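Long-range contact in 16S rRNA (adenine(1408)-N(1))-methyltransferase (Catenulispora acidiphila, PDB 4X1O), which probably methylates N1 of adenine 1408 in 16S ribosomal RNA with S-adenosyl-L-methionine as methyl donor, a modification linked to aminoglycoside resistance: residues 159-164 and 232-237. Residues are numbered along the deposited sequence; the frame is centred on the assembly and turned at random.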
ATOM      1  N   GLU A 159      -0.322  -2.798   7.555  1.00 14.53           N
ATOM      2  CA  GLU A 159      -1.779  -2.723   7.652  1.00 13.48           C
ATOM      3  C   GLU A 159      -2.318  -3.112   6.296  1.00 20.35           C
ATOM      4  O   GLU A 159      -1.950  -2.507   5.295  1.00 20.28           O
ATOM      5  CB  GLU A 159      -2.261  -1.325   8.034  1.00 24.43           C
ATOM      6  CG  GLU A 159      -2.050  -0.967   9.493  1.00 48.58           C
ATOM      7  CD  GLU A 159      -1.068   0.168   9.664  1.00 76.03           C
ATOM      8  OE1 GLU A 159      -0.427   0.546   8.660  1.00 82.68           O
ATOM      9  OE2 GLU A 159      -0.942   0.685  10.796  1.00 85.85           O
ATOM     10  N   ILE A 160      -3.153  -4.147   6.253  1.00 15.10           N
ATOM     11  CA  ILE A 160      -3.756  -4.581   5.001  1.00 14.91           C
ATOM     12  C   ILE A 160      -5.250  -4.353   5.115  1.00 18.60           C
ATOM     13  O   ILE A 160      -5.851  -4.693   6.135  1.00 18.43           O
ATOM     14  CB  ILE A 160      -3.474  -6.058   4.702  1.00 17.96           C
ATOM     15  CG1 ILE A 160      -1.974  -6.308   4.564  1.00 19.84           C
ATOM     16  CG2 ILE A 160      -4.205  -6.508   3.440  1.00 16.40           C
ATOM     17  CD1 ILE A 160      -1.641  -7.797   4.530  1.00 21.45           C
ATOM     18  N   SER A 161      -5.843  -3.759   4.087  1.00 16.89           N
ATOM     19  CA  SER A 161      -7.273  -3.470   4.102  1.00 16.86           C
ATOM     20  C   SER A 161      -7.871  -3.982   2.818  1.00 21.96           C
ATOM     21  O   SER A 161      -7.555  -3.483   1.728  1.00 23.21           O
ATOM     22  CB  SER A 161      -7.546  -1.965   4.251  1.00 21.65           C
ATOM     23  OG  SER A 161      -7.266  -1.507   5.564  1.00 25.76           O
ATOM     24  N   ILE A 162      -8.721  -4.992   2.930  1.00 18.22           N
ATOM     25  CA  ILE A 162      -9.338  -5.579   1.744  1.00 18.85           C
ATOM     26  C   ILE A 162     -10.853  -5.429   1.826  1.00 23.89           C
ATOM     27  O   ILE A 162     -11.470  -5.876   2.782  1.00 21.35           O
ATOM     28  CB  ILE A 162      -8.961  -7.075   1.604  1.00 17.69           C
ATOM     29  CG1 ILE A 162      -7.443  -7.247   1.459  1.00 21.51           C
ATOM     30  CG2 ILE A 162      -9.682  -7.715   0.415  1.00 22.97           C
ATOM     31  CD1 ILE A 162      -6.983  -8.670   1.658  1.00 27.76           C
ATOM     32  N   GLY A 163     -11.462  -4.792   0.833  1.00 23.44           N
ATOM     33  CA  GLY A 163     -12.915  -4.715   0.806  1.00 19.44           C
ATOM     34  C   GLY A 163     -13.520  -6.072   0.494  1.00 23.49           C
ATOM     35  O   GLY A 163     -13.101  -6.742  -0.440  1.00 26.20           O
ATOM     36  N   THR A 164     -14.511  -6.487   1.276  1.00 21.41           N
ATOM     37  CA  THR A 164     -15.042  -7.839   1.136  1.00 21.95           C
ATOM     38  C   THR A 164     -16.040  -7.976  -0.008  1.00 25.63           C
ATOM     39  O   THR A 164     -16.444  -9.090  -0.353  1.00 25.19           O
ATOM     40  CB  THR A 164     -15.724  -8.300   2.429  1.00 29.19           C
ATOM     41  OG1 THR A 164     -16.781  -7.395   2.740  1.00 31.43           O
ATOM     42  CG2 THR A 164     -14.721  -8.323   3.578  1.00 34.60           C
ATOM     43  N   VAL A 232     -14.584  -3.950   5.476  1.00 16.74           N
ATOM     44  CA  VAL A 232     -13.185  -4.171   5.179  1.00 16.28           C
ATOM     45  C   VAL A 232     -12.614  -5.250   6.068  1.00 18.01           C
ATOM     46  O   VAL A 232     -12.839  -5.234   7.272  1.00 19.88           O
ATOM     47  CB  VAL A 232     -12.388  -2.860   5.350  1.00 26.00           C
ATOM     48  CG1 VAL A 232     -10.874  -3.111   5.306  1.00 29.78           C
ATOM     49  CG2 VAL A 232     -12.815  -1.875   4.283  1.00 27.02           C
ATOM     50  N   LEU A 233     -11.881  -6.185   5.470  1.00 16.29           N
ATOM     51  CA  LEU A 233     -11.074  -7.120   6.244  1.00 17.94           C
ATOM     52  C   LEU A 233      -9.758  -6.428   6.537  1.00 19.16           C
ATOM     53  O   LEU A 233      -9.038  -6.028   5.623  1.00 20.77           O
ATOM     54  CB  LEU A 233     -10.850  -8.423   5.489  1.00 20.64           C
ATOM     55  CG  LEU A 233      -9.927  -9.447   6.142  1.00 23.19           C
ATOM     56  CD1 LEU A 233     -10.513  -9.957   7.442  1.00 23.64           C
ATOM     57  CD2 LEU A 233      -9.655 -10.597   5.178  1.00 28.88           C
ATOM     58  N   HIS A 234      -9.471  -6.251   7.819  1.00 17.34           N
ATOM     59  CA  HIS A 234      -8.295  -5.512   8.217  1.00 16.56           C
ATOM     60  C   HIS A 234      -7.330  -6.420   8.938  1.00 19.29           C
ATOM     61  O   HIS A 234      -7.707  -7.088   9.897  1.00 18.24           O
ATOM     62  CB  HIS A 234      -8.684  -4.334   9.113  1.00 22.68           C
ATOM     63  CG  HIS A 234      -7.573  -3.361   9.335  1.00 40.70           C
ATOM     64  ND1 HIS A 234      -6.733  -3.428  10.427  1.00 50.28           N
ATOM     65  CD2 HIS A 234      -7.150  -2.308   8.598  1.00 47.21           C
ATOM     66  CE1 HIS A 234      -5.845  -2.454  10.354  1.00 55.06           C
ATOM     67  NE2 HIS A 234      -6.075  -1.758   9.255  1.00 51.16           N
ATOM     68  N   LEU A 235      -6.091  -6.450   8.469  1.00 14.05           N
ATOM     69  CA  LEU A 235      -5.053  -7.234   9.109  1.00 17.14           C
ATOM     70  C   LEU A 235      -3.934  -6.311   9.515  1.00 18.04           C
ATOM     71  O   LEU A 235      -3.506  -5.483   8.719  1.00 21.43           O
ATOM     72  CB  LEU A 235      -4.518  -8.313   8.171  1.00 16.56           C
ATOM     73  CG  LEU A 235      -3.477  -9.295   8.723  1.00 34.18           C
ATOM     74  CD1 LEU A 235      -3.651 -10.639   8.041  1.00 31.12           C
ATOM     75  CD2 LEU A 235      -2.042  -8.789   8.540  1.00 35.17           C
ATOM     76  N   ARG A 236      -3.465  -6.456  10.746  1.00 13.81           N
ATOM     77  CA  ARG A 236      -2.292  -5.721  11.189  1.00 15.55           C
ATOM     78  C   ARG A 236      -1.220  -6.702  11.621  1.00 16.22           C
ATOM     79  O   ARG A 236      -1.513  -7.703  12.286  1.00 13.94           O
ATOM     80  CB  ARG A 236      -2.647  -4.773  12.340  1.00 18.71           C
ATOM     81  CG  ARG A 236      -1.478  -3.877  12.769  1.00 28.18           C
ATOM     82  CD  ARG A 236      -1.871  -2.870  13.856  1.00 46.84           C
ATOM     83  NE  ARG A 236      -2.007  -3.485  15.173  1.00 57.77           N
ATOM     84  CZ  ARG A 236      -3.166  -3.675  15.794  1.00 69.36           C
ATOM     85  NH1 ARG A 236      -4.296  -3.290  15.218  1.00 77.38           N
ATOM     86  NH2 ARG A 236      -3.198  -4.245  16.993  1.00 66.53           N
ATOM     87  N   ALA A 237       0.014  -6.417  11.233  1.00 13.03           N
ATOM     88  CA  ALA A 237       1.166  -7.227  11.602  1.00 12.95           C
ATOM     89  C   ALA A 237       2.339  -6.317  11.925  1.00 19.86           C
ATOM     90  O   ALA A 237       2.292  -5.104  11.682  1.00 19.86           O
ATOM     91  CB  ALA A 237       1.535  -8.187  10.476  1.00 14.03           C
TER
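H234 leans across to S161, the residue paired with it on the neighbouring strand, and brings the edge of its imidazole to the hydroxyl: CD2 of H234 lies 3.1 Å from OG of S161, close to the ring plane. The ring gets there because CG of H234 is anti to its backbone N (chi1 -168°), and with chi2 at -94° the ring plane is turned at right angles to the plane of CA, CB and CG, which leaves the edge carrying CD2 facing S161. Its far end runs alongside the E159 side chain, with NE2 of H234 4.0 Å from CB of E159. The carboxylate of E159 is turned 43° from the ring and stays clear of NE2, so this is lateral packing rather than a salt bridge. On the same face CG1 of V232 rests 3.7 Å from CB of S161.

I160, I162, L233 and L235 occupy the other face. Here I160 and L235 run alongside each other, their chains heading in the same direction, and CD1 of I160 meets CD2 of L235 at 4.2 Å. Helix 131-139 packs against this face, V137 touching both isoleucines and L134 touching I162.

Between the two faces, the antiparallel backbone pairing sets the register. I160 and L235 exchange two backbone hydrogen bonds, as do I162 and L233; the shortest runs from N of L233 to O of I162, 2.7 Å. At the end of the pairing, OG1 of T164 bonds back to O of T231.

Strand 157-163 is also hydrogen-bonded to strand 123-127, to which it runs parallel, while strand 229-239 pairs antiparallel with strand 200-212 on its other side. The contact is therefore where the sheet turns from parallel to antiparallel, in the 3-2-1-4-5-7-6 strand order of the Rossmann-like class I methyltransferase fold.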